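Local coordinates for protein ethyl acetate hydrolase (Pseudomonas veronii, PDB 5EFZ) that hydrolyses ethyl acetate to ethanol and acetate as a homodimeric alpha/beta-hydrolase esterase, a step in the breakdown of short-chain methyl ketones, at residues A[189-194]-A[221-226]; A[228-233]-A[304-309]; A[326-331]-A[342-347]. All blocks are in the same frame, centred on the assembly; numbering follows the deposited sequence.

Contact 1 of 3, residues A[189-194]-A[221-226]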
loop_
_atom_site.group_PDB
_atom_site.type_symbol
_atom_site.label_atom_id
_atom_site.label_comp_id
_atom_site.label_asym_id
_atom_site.label_seq_id
_atom_site.Cartn_x
_atom_site.Cartn_y
_atom_site.Cartn_z
ATOM N N GLU A 189 10.273 4.917 -4.525
ATOM C CA GLU A 189 10.988 4.294 -5.652
ATOM C C GLU A 189 10.007 3.737 -6.684
ATOM O O GLU A 189 10.190 3.896 -7.903
ATOM C CB GLU A 189 11.918 3.185 -5.175
ATOM C CG GLU A 189 12.579 2.428 -6.337
ATOM C CD GLU A 189 13.751 1.578 -5.883
ATOM O OE1 GLU A 189 13.711 0.329 -6.038
ATOM O OE2 GLU A 189 14.724 2.171 -5.396
ATOM N N ILE A 190 8.974 3.068 -6.207
ATOM C CA ILE A 190 7.977 2.497 -7.113
ATOM C C ILE A 190 7.230 3.605 -7.829
ATOM O O ILE A 190 6.926 3.490 -9.014
ATOM C CB ILE A 190 6.996 1.574 -6.327
ATOM C CG1 ILE A 190 7.799 0.314 -5.896
ATOM C CG2 ILE A 190 5.735 1.222 -7.196
ATOM C CD1 ILE A 190 7.059 -0.603 -4.863
ATOM N N LEU A 191 6.936 4.690 -7.108
ATOM C CA LEU A 191 6.302 5.876 -7.737
ATOM C C LEU A 191 7.171 6.481 -8.823
ATOM O O LEU A 191 6.669 6.943 -9.861
ATOM C CB LEU A 191 6.009 6.951 -6.707
ATOM C CG LEU A 191 4.830 6.770 -5.759
ATOM C CD1 LEU A 191 4.882 7.926 -4.722
ATOM C CD2 LEU A 191 3.489 6.768 -6.539
ATOM N N ILE A 192 8.463 6.570 -8.537
ATOM C CA ILE A 192 9.422 7.094 -9.524
ATOM C C ILE A 192 9.450 6.197 -10.762
ATOM O O ILE A 192 9.422 6.681 -11.910
ATOM C CB ILE A 192 10.839 7.202 -8.925
ATOM C CG1 ILE A 192 10.883 8.371 -7.902
ATOM C CG2 ILE A 192 11.905 7.395 -10.030
ATOM C CD1 ILE A 192 12.146 8.365 -6.966
ATOM N N GLU A 193 9.501 4.890 -10.545
ATOM C CA GLU A 193 9.622 3.987 -11.694
ATOM C C GLU A 193 8.358 4.003 -12.555
ATOM O O GLU A 193 8.424 3.736 -13.756
ATOM C CB GLU A 193 9.971 2.576 -11.221
ATOM C CG GLU A 193 11.425 2.543 -10.724
ATOM C CD GLU A 193 11.850 1.248 -10.070
ATOM O OE1 GLU A 193 10.979 0.394 -9.768
ATOM O OE2 GLU A 193 13.084 1.102 -9.845
ATOM N N ALA A 194 7.214 4.308 -11.959
ATOM C CA ALA A 194 5.984 4.409 -12.749
ATOM C C ALA A 194 6.168 5.447 -13.868
ATOM O O ALA A 194 5.698 5.286 -14.999
ATOM C CB ALA A 194 4.821 4.798 -11.859
ATOM N N LYS A 221 -2.395 5.965 -10.081
ATOM C CA LYS A 221 -3.002 4.734 -9.556
ATOM C C LYS A 221 -2.288 4.268 -8.291
ATOM O O LYS A 221 -2.920 3.802 -7.333
ATOM C CB LYS A 221 -2.973 3.618 -10.594
ATOM C CG LYS A 221 -4.015 3.733 -11.677
ATOM C CD LYS A 221 -4.043 2.388 -12.416
ATOM C CE LYS A 221 -4.979 2.340 -13.577
ATOM N NZ LYS A 221 -4.889 0.987 -14.242
ATOM N N LEU A 222 -0.961 4.385 -8.281
ATOM C CA LEU A 222 -0.202 3.996 -7.086
ATOM C C LEU A 222 -0.546 4.886 -5.909
ATOM O O LEU A 222 -0.621 4.416 -4.771
ATOM C CB LEU A 222 1.293 4.050 -7.361
ATOM C CG LEU A 222 1.779 2.955 -8.290
ATOM C CD1 LEU A 222 3.125 3.349 -8.959
ATOM C CD2 LEU A 222 1.949 1.646 -7.500
ATOM N N TRP A 223 -0.741 6.174 -6.164
ATOM C CA TRP A 223 -1.193 7.097 -5.133
ATOM C C TRP A 223 -2.592 6.747 -4.627
ATOM O O TRP A 223 -2.900 6.945 -3.461
ATOM C CB TRP A 223 -1.181 8.541 -5.653
ATOM C CG TRP A 223 0.133 9.190 -5.404
ATOM C CD1 TRP A 223 1.112 9.481 -6.335
ATOM C CD2 TRP A 223 0.638 9.626 -4.134
ATOM N NE1 TRP A 223 2.186 10.094 -5.705
ATOM C CE2 TRP A 223 1.920 10.202 -4.365
ATOM C CE3 TRP A 223 0.115 9.622 -2.829
ATOM C CZ2 TRP A 223 2.708 10.728 -3.320
ATOM C CZ3 TRP A 223 0.908 10.151 -1.785
ATOM C CH2 TRP A 223 2.174 10.714 -2.053
ATOM N N THR A 224 -3.441 6.220 -5.497
ATOM C CA THR A 224 -4.772 5.827 -5.057
ATOM C C THR A 224 -4.684 4.621 -4.109
ATOM O O THR A 224 -5.439 4.513 -3.125
ATOM C CB THR A 224 -5.674 5.460 -6.252
ATOM O OG1 THR A 224 -5.609 6.510 -7.245
ATOM C CG2 THR A 224 -7.143 5.270 -5.779
ATOM N N LEU A 225 -3.794 3.701 -4.446
ATOM C CA LEU A 225 -3.572 2.489 -3.672
ATOM C C LEU A 225 -3.063 2.796 -2.245
ATOM O O LEU A 225 -3.505 2.173 -1.274
ATOM C CB LEU A 225 -2.550 1.589 -4.390
ATOM C CG LEU A 225 -2.138 0.334 -3.624
ATOM C CD1 LEU A 225 -3.318 -0.650 -3.525
ATOM C CD2 LEU A 225 -0.973 -0.340 -4.279
ATOM N N MET A 226 -2.127 3.737 -2.139
ATOM C CA MET A 226 -1.411 3.996 -0.874
ATOM C C MET A 226 -1.832 5.291 -0.168
ATOM O O MET A 226 -1.530 5.465 0.995
ATOM C CB MET A 226 0.121 4.078 -1.116
ATOM C CG MET A 226 0.741 2.733 -1.539
ATOM S SD MET A 226 0.659 1.490 -0.259
ATOM C CE MET A 226 1.602 2.229 1.073
#
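Helix 182-196 and helix 213-227 run nearly antiparallel here, with segment axes 156° apart and 10.5 Å at closest approach. The interface is apolar, and no hydrogen bond crosses it. Leu222 is the central side chain. Leu222 CB points toward segment 189-194 and receives the methyl Leu191 CD2 at 3.6 Å. Leu222 CG lies beside the backbone N and anti to the carbonyl carbon (chi1 -71°). This sends the two methyls on to the opposite helix. Leu222 CD1 fits between two residues one helical turn apart: it touches Ala194 CB at 3.7 Å and Ile190 CG2 at 3.8 Å. Leu222 CD2 leans on the same Ile190 CG2, so that one methyl sits against both branches of the leucine fork. Ile190 crosses Leu222 at about a right angle, whereas Leu191 and Leu222 slide past each other in opposite directions.

Leu191 is shared between two partners. Besides resting on Leu222, Leu191 CD2 reaches the indole, 3.6 Å from Trp223 CD1. The other methyl, Leu191 CD1, meets the indole obliquely, 3.6 Å from Trp223 NE1. The tryptophan is further fixed by a ring stack with Phe258 and by edge-to-face contacts with His219 and Phe187. Across the dimer interface, Leu222 packs on Leu222 of the second subunit, and Lys221 forms intersubunit salt bridges with Glu189 and Glu193 of the second subunit. Trp223 also touches His334, an inferred active-site residue, and lies near a bound acetate ion. The arrangement is an antiparallel helix pair at the dimer interface that places Trp223 beside His334 of the probable catalytic triad of an alpha/beta-hydrolase.

Contact 2 of 3, residues A[228-233]-A[304-309]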
loop_
_atom_site.group_PDB
_atom_site.type_symbol
_atom_site.label_atom_id
_atom_site.label_comp_id
_atom_site.label_asym_id
_atom_site.label_seq_id
_atom_site.Cartn_x
_atom_site.Cartn_y
_atom_site.Cartn_z
ATOM N N TRP A 228 -4.859 6.753 0.474
ATOM C CA TRP A 228 -6.116 6.896 1.244
ATOM C C TRP A 228 -6.125 5.808 2.297
ATOM O O TRP A 228 -5.202 5.742 3.115
ATOM C CB TRP A 228 -7.334 6.840 0.310
ATOM C CG TRP A 228 -7.276 7.896 -0.811
ATOM C CD1 TRP A 228 -6.859 7.711 -2.111
ATOM C CD2 TRP A 228 -7.620 9.281 -0.692
ATOM N NE1 TRP A 228 -6.958 8.902 -2.817
ATOM C CE2 TRP A 228 -7.403 9.881 -1.957
ATOM C CE3 TRP A 228 -8.122 10.070 0.365
ATOM C CZ2 TRP A 228 -7.659 11.243 -2.200
ATOM C CZ3 TRP A 228 -8.360 11.434 0.128
ATOM C CH2 TRP A 228 -8.153 11.999 -1.162
ATOM N N SER A 229 -7.142 4.945 2.325
ATOM C CA SER A 229 -7.067 3.740 3.143
ATOM C C SER A 229 -8.089 2.732 2.636
ATOM O O SER A 229 -9.003 3.092 1.897
ATOM C CB SER A 229 -7.327 4.029 4.644
ATOM O OG SER A 229 -8.714 4.248 4.847
ATOM N N PRO A 230 -7.913 1.447 2.990
ATOM C CA PRO A 230 -8.970 0.498 2.629
ATOM C C PRO A 230 -10.342 0.910 3.214
ATOM O O PRO A 230 -11.376 0.723 2.570
ATOM C CB PRO A 230 -8.478 -0.818 3.238
ATOM C CG PRO A 230 -6.940 -0.674 3.159
ATOM C CD PRO A 230 -6.693 0.784 3.496
ATOM N N GLU A 231 -10.348 1.471 4.417
ATOM C CA GLU A 231 -11.603 1.908 5.035
ATOM C C GLU A 231 -12.262 3.067 4.287
ATOM O O GLU A 231 -13.495 3.143 4.211
ATOM C CB GLU A 231 -11.377 2.350 6.486
ATOM C CG GLU A 231 -11.438 1.243 7.502
ATOM C CD GLU A 231 -12.770 0.523 7.492
ATOM O OE1 GLU A 231 -13.711 0.923 8.222
ATOM O OE2 GLU A 231 -12.879 -0.458 6.739
ATOM N N PHE A 232 -11.438 3.981 3.780
ATOM C CA PHE A 232 -11.922 5.080 2.921
ATOM C C PHE A 232 -12.850 4.530 1.845
ATOM O O PHE A 232 -13.989 5.014 1.641
ATOM C CB PHE A 232 -10.725 5.800 2.297
ATOM C CG PHE A 232 -11.069 6.957 1.346
ATOM C CD1 PHE A 232 -11.275 8.239 1.844
ATOM C CD2 PHE A 232 -11.051 6.770 -0.042
ATOM C CE1 PHE A 232 -11.537 9.354 0.965
ATOM C CE2 PHE A 232 -11.289 7.831 -0.906
ATOM C CZ PHE A 232 -11.541 9.128 -0.408
ATOM N N PHE A 233 -12.360 3.519 1.141
ATOM C CA PHE A 233 -13.122 2.929 0.044
ATOM C C PHE A 233 -14.213 2.018 0.523
ATOM O O PHE A 233 -15.306 2.020 -0.053
ATOM C CB PHE A 233 -12.186 2.179 -0.920
ATOM C CG PHE A 233 -11.191 3.104 -1.581
ATOM C CD1 PHE A 233 -11.622 4.030 -2.533
ATOM C CD2 PHE A 233 -9.842 3.080 -1.235
ATOM C CE1 PHE A 233 -10.706 4.893 -3.148
ATOM C CE2 PHE A 233 -8.939 3.965 -1.827
ATOM C CZ PHE A 233 -9.375 4.871 -2.779
ATOM N N HIS A 304 -5.116 6.651 9.699
ATOM C CA HIS A 304 -5.170 5.591 8.694
ATOM C C HIS A 304 -4.160 5.823 7.551
ATOM O O HIS A 304 -4.275 5.233 6.481
ATOM C CB HIS A 304 -6.612 5.454 8.131
ATOM C CG HIS A 304 -7.582 4.855 9.100
ATOM N ND1 HIS A 304 -7.924 5.461 10.304
ATOM C CD2 HIS A 304 -8.259 3.680 9.087
ATOM C CE1 HIS A 304 -8.783 4.708 10.947
ATOM N NE2 HIS A 304 -9.014 3.612 10.224
ATOM N N ASP A 305 -3.165 6.674 7.793
ATOM C CA ASP A 305 -2.053 6.865 6.836
ATOM C C ASP A 305 -1.323 5.534 6.619
ATOM O O ASP A 305 -0.842 4.914 7.567
ATOM C CB ASP A 305 -1.094 7.963 7.372
ATOM C CG ASP A 305 -0.096 8.464 6.330
ATOM O OD1 ASP A 305 0.407 7.654 5.513
ATOM O OD2 ASP A 305 0.163 9.699 6.328
ATOM N N GLN A 306 -1.246 5.086 5.364
ATOM C CA GLN A 306 -0.617 3.825 5.018
ATOM C C GLN A 306 0.900 3.842 4.989
ATOM O O GLN A 306 1.500 2.763 4.942
ATOM C CB GLN A 306 -1.130 3.371 3.656
ATOM C CG GLN A 306 -2.645 3.284 3.592
ATOM C CD GLN A 306 -3.216 2.307 4.589
ATOM O OE1 GLN A 306 -2.783 1.155 4.650
ATOM N NE2 GLN A 306 -4.201 2.756 5.383
ATOM N N PHE A 307 1.536 5.009 4.939
ATOM C CA PHE A 307 2.994 4.975 4.800
ATOM C C PHE A 307 3.763 5.890 5.739
ATOM O O PHE A 307 4.954 5.657 5.963
ATOM C CB PHE A 307 3.415 5.218 3.323
ATOM C CG PHE A 307 2.951 6.498 2.741
ATOM C CD1 PHE A 307 3.781 7.610 2.746
ATOM C CD2 PHE A 307 1.721 6.587 2.118
ATOM C CE1 PHE A 307 3.371 8.803 2.189
ATOM C CE2 PHE A 307 1.299 7.771 1.557
ATOM C CZ PHE A 307 2.135 8.888 1.588
ATOM N N PHE A 308 3.108 6.895 6.325
ATOM C CA PHE A 308 3.707 7.589 7.463
ATOM C C PHE A 308 2.848 7.172 8.664
ATOM O O PHE A 308 1.889 7.851 8.983
ATOM C CB PHE A 308 3.701 9.115 7.278
ATOM C CG PHE A 308 4.791 9.651 6.392
ATOM C CD1 PHE A 308 6.131 9.446 6.718
ATOM C CD2 PHE A 308 4.481 10.419 5.280
ATOM C CE1 PHE A 308 7.149 9.970 5.909
ATOM C CE2 PHE A 308 5.490 10.964 4.468
ATOM C CZ PHE A 308 6.821 10.743 4.787
ATOM N N THR A 309 3.138 6.027 9.288
ATOM C CA THR A 309 2.168 5.446 10.219
ATOM C C THR A 309 2.177 6.081 11.593
ATOM O O THR A 309 3.130 6.773 11.976
ATOM C CB THR A 309 2.390 3.953 10.396
ATOM O OG1 THR A 309 3.574 3.742 11.180
ATOM C CG2 THR A 309 2.566 3.304 9.003
#
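Segment 304-309 lies in the loop after strand 296-300 and carries Asp305, the inferred acid of the alpha/beta-hydrolase triad. It meets the turn that starts helix 230-234. No hydrogen bond joins the two segments.

The close-packed part centres on Ser229 and Gln306. Gln306 is bent at chi2 (-60°), which folds its amide back along its own loop. Gln306 NE2 then donates to His304 O, 2.7 Å away, from above the carbonyl plane; the bond is bent, 130° at the hydrogen. Gln306 NE2 also lies 3.5 Å from Ser229 CB, and the end of the side chain meets Pro230 CD tip to tip. Gln306 CG rests against Trp228 O. Ser229 OG takes the crowded position between the backbone N and the carbonyl carbon. There Ser229 OG serves as N-cap, accepting from Phe232 N at 2.9 Å, and it also bonds to Ile331 O.

His304 CB still packs closely, 3.8 Å from Ser229 CB, but its ring is looser. His304 CD2 comes no nearer to Glu231 CB than 4.3 Å, and both residues are partly exposed. The Glu231 carboxylate turns away to a salt bridge with Arg234. Gln306 and Thr309 of the second subunit pack on Gln306 and Pro230.

Asp305 points away from the helix turn. Its OD2 is hydrogen-bonded to His334 ND1, as expected for a charge relay. Phe307 N meets the anti lone pair of Asp305 OD1, forming an Asx turn. Phe308 N makes the wider Asx motif, meeting Asp305 OD1 from above the carboxylate plane at 2.9 Å.

Contact 3 of 3, residues A[326-331]-A[342-347]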
loop_
_atom_site.group_PDB
_atom_site.type_symbol
_atom_site.label_atom_id
_atom_site.label_comp_id
_atom_site.label_asym_id
_atom_site.label_seq_id
_atom_site.Cartn_x
_atom_site.Cartn_y
_atom_site.Cartn_z
ATOM N N ARG A 326 -0.307 13.800 19.114
ATOM C CA ARG A 326 -1.710 14.110 18.847
ATOM C C ARG A 326 -2.165 13.616 17.463
ATOM O O ARG A 326 -2.269 14.396 16.532
ATOM C CB ARG A 326 -1.935 15.612 18.964
ATOM C CG ARG A 326 -1.899 16.071 20.446
ATOM C CD ARG A 326 -1.790 17.544 20.601
ATOM N NE ARG A 326 -1.838 17.964 22.011
ATOM C CZ ARG A 326 -2.745 18.787 22.521
ATOM N NH1 ARG A 326 -3.703 19.256 21.747
ATOM N NH2 ARG A 326 -2.698 19.139 23.805
ATOM N N PRO A 327 -2.458 12.323 17.357
ATOM C CA PRO A 327 -2.869 11.801 16.039
ATOM C C PRO A 327 -4.180 12.450 15.584
ATOM O O PRO A 327 -5.059 12.698 16.433
ATOM C CB PRO A 327 -3.082 10.301 16.287
ATOM C CG PRO A 327 -2.450 10.012 17.600
ATOM C CD PRO A 327 -2.510 11.296 18.404
ATOM N N LEU A 328 -4.307 12.667 14.278
ATOM C CA LEU A 328 -5.540 13.129 13.659
ATOM C C LEU A 328 -6.360 11.904 13.270
ATOM O O LEU A 328 -5.843 11.010 12.599
ATOM C CB LEU A 328 -5.237 13.967 12.418
ATOM C CG LEU A 328 -4.469 15.249 12.749
ATOM C CD1 LEU A 328 -4.044 15.888 11.457
ATOM C CD2 LEU A 328 -5.387 16.203 13.527
ATOM N N ARG A 329 -7.625 11.857 13.653
ATOM C CA ARG A 329 -8.421 10.647 13.402
ATOM C C ARG A 329 -9.096 10.840 12.055
ATOM O O ARG A 329 -9.968 11.708 11.924
ATOM C CB ARG A 329 -9.470 10.428 14.507
ATOM C CG ARG A 329 -8.850 10.135 15.866
ATOM C CD ARG A 329 -9.817 10.299 17.037
ATOM N NE ARG A 329 -9.094 9.914 18.245
ATOM C CZ ARG A 329 -9.339 8.826 18.974
ATOM N NH1 ARG A 329 -10.363 8.041 18.686
ATOM N NH2 ARG A 329 -8.580 8.557 20.025
ATOM N N SER A 330 -8.689 10.068 11.051
ATOM C CA SER A 330 -9.324 10.173 9.749
ATOM C C SER A 330 -9.104 8.917 8.926
ATOM O O SER A 330 -7.955 8.529 8.687
ATOM C CB SER A 330 -8.762 11.383 8.969
ATOM O OG SER A 330 -9.340 11.388 7.669
ATOM N N ILE A 331 -10.187 8.304 8.462
ATOM C CA ILE A 331 -10.031 7.146 7.578
ATOM C C ILE A 331 -9.588 7.585 6.179
ATOM O O ILE A 331 -9.336 6.729 5.316
ATOM C CB ILE A 331 -11.332 6.316 7.479
ATOM C CG1 ILE A 331 -12.452 7.147 6.848
ATOM C CG2 ILE A 331 -11.745 5.763 8.879
ATOM C CD1 ILE A 331 -13.661 6.345 6.494
ATOM N N ALA A 342 -13.587 17.098 6.573
ATOM C CA ALA A 342 -13.835 18.291 7.378
ATOM C C ALA A 342 -13.719 17.991 8.893
ATOM O O ALA A 342 -13.378 18.887 9.658
ATOM C CB ALA A 342 -15.222 18.881 7.044
ATOM N N GLN A 343 -14.002 16.753 9.324
ATOM C CA GLN A 343 -13.812 16.398 10.753
ATOM C C GLN A 343 -12.343 16.519 11.127
ATOM O O GLN A 343 -11.977 17.037 12.186
ATOM C CB GLN A 343 -14.272 14.960 11.076
ATOM C CG GLN A 343 -15.736 14.704 10.971
ATOM C CD GLN A 343 -16.550 15.092 12.211
ATOM O OE1 GLN A 343 -17.275 16.071 12.174
ATOM N NE2 GLN A 343 -16.514 14.265 13.264
ATOM N N MET A 344 -11.500 15.973 10.265
ATOM C CA MET A 344 -10.065 16.035 10.465
ATOM C C MET A 344 -9.547 17.476 10.472
ATOM O O MET A 344 -8.737 17.840 11.326
ATOM C CB MET A 344 -9.349 15.217 9.378
ATOM C CG MET A 344 -7.903 14.903 9.706
ATOM S SD MET A 344 -6.844 14.869 8.234
ATOM C CE MET A 344 -6.863 16.672 8.015
ATOM N N LEU A 345 -10.005 18.308 9.542
ATOM C CA LEU A 345 -9.658 19.747 9.578
ATOM C C LEU A 345 -10.085 20.419 10.893
ATOM O O LEU A 345 -9.366 21.276 11.405
ATOM C CB LEU A 345 -10.298 20.498 8.406
ATOM C CG LEU A 345 -9.714 20.067 7.028
ATOM C CD1 LEU A 345 -10.351 20.855 5.913
ATOM C CD2 LEU A 345 -8.195 20.226 6.956
ATOM N N ASP A 346 -11.259 20.041 11.413
ATOM C CA ASP A 346 -11.741 20.616 12.661
ATOM C C ASP A 346 -10.822 20.189 13.813
ATOM O O ASP A 346 -10.440 21.022 14.641
ATOM C CB ASP A 346 -13.191 20.201 12.905
ATOM C CG ASP A 346 -13.797 20.883 14.103
ATOM O OD1 ASP A 346 -14.134 22.078 13.998
ATOM O OD2 ASP A 346 -13.950 20.210 15.150
ATOM N N GLN A 347 -10.428 18.910 13.847
ATOM C CA GLN A 347 -9.489 18.470 14.888
ATOM C C GLN A 347 -8.174 19.217 14.796
ATOM O O GLN A 347 -7.585 19.644 15.811
ATOM C CB GLN A 347 -9.199 16.975 14.778
ATOM C CG GLN A 347 -10.374 16.053 14.805
ATOM C CD GLN A 347 -9.920 14.650 14.389
ATOM O OE1 GLN A 347 -8.871 14.162 14.850
ATOM N NE2 GLN A 347 -10.676 14.025 13.490
HETATM O O HOH W 1 -7.244 14.528 16.890
#
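Gln347 leaves helix 342-356 with CG beside the backbone N and anti to the carbonyl carbon (chi1 -56°), and the chain is extended beyond CG. This carries its amide to the backbone of Arg329. Met344, one turn earlier, has CG anti to the backbone N (chi1 -164°), which lays CG against the loop.

The Gln347 amide grips one residue at both ends. Arg329 N donates to Gln347 OE1 at 2.9 Å, almost straight at 176°. It lies in the carbonyl plane, on a lone pair. Gln347 NE2 returns a bond to Arg329 O, also 2.9 Å long and on an in-plane lone pair. The paired bonds fix which way the amide is flipped. A water donates to Gln347 OE1 at 2.6 Å and also to Pro327 O, extending the polar link along the loop. An alanine in place of Gln347 would remove both bonds to Arg329 and would probably leave this part of the loop less firmly held to the helix.

Beside the amide the contact is apolar. Met344 CG packs on Ser330 CB at 3.7 Å and on Leu328 CB at 3.9 Å. The hydroxyl of Ser330 bonds to Asp341, just before the helix. Leu328 CD2 passes alongside Gln347 CB, while the aliphatic CB of Arg329 lies close to the amide.

The loop follows strand 324-325 and leads to His334, an inferred active-site residue. Because the side-chain amide both accepts and donates, it satisfies an N-H and a C=O of a loop residue much as a neighbouring strand would.

Overall arrangement
Contact 1 is the buried one, a helix-to-helix contact made wholly of apolar side chains. Contacts 2 and 3 are partly buried and join loops to the starts of helices. Only contact 3 is bridged by hydrogen bonds; those of contact 2 stay within a segment or go elsewhere. Contacts 1 and 2 follow each other along the chain: helix 213-227 leads into helix 230-234, Met226 packs on Gln306, and both border the second subunit. Contact 3 touches no other chain of the assembly. It meets contact 2 through Ser229 and Ile331, but not contact 1. Around the inferred triad, contact 1 supplies an aromatic neighbour, contact 2 holds Asp305, and contact 3 joins the loop that leads to His334 to helix 342-356.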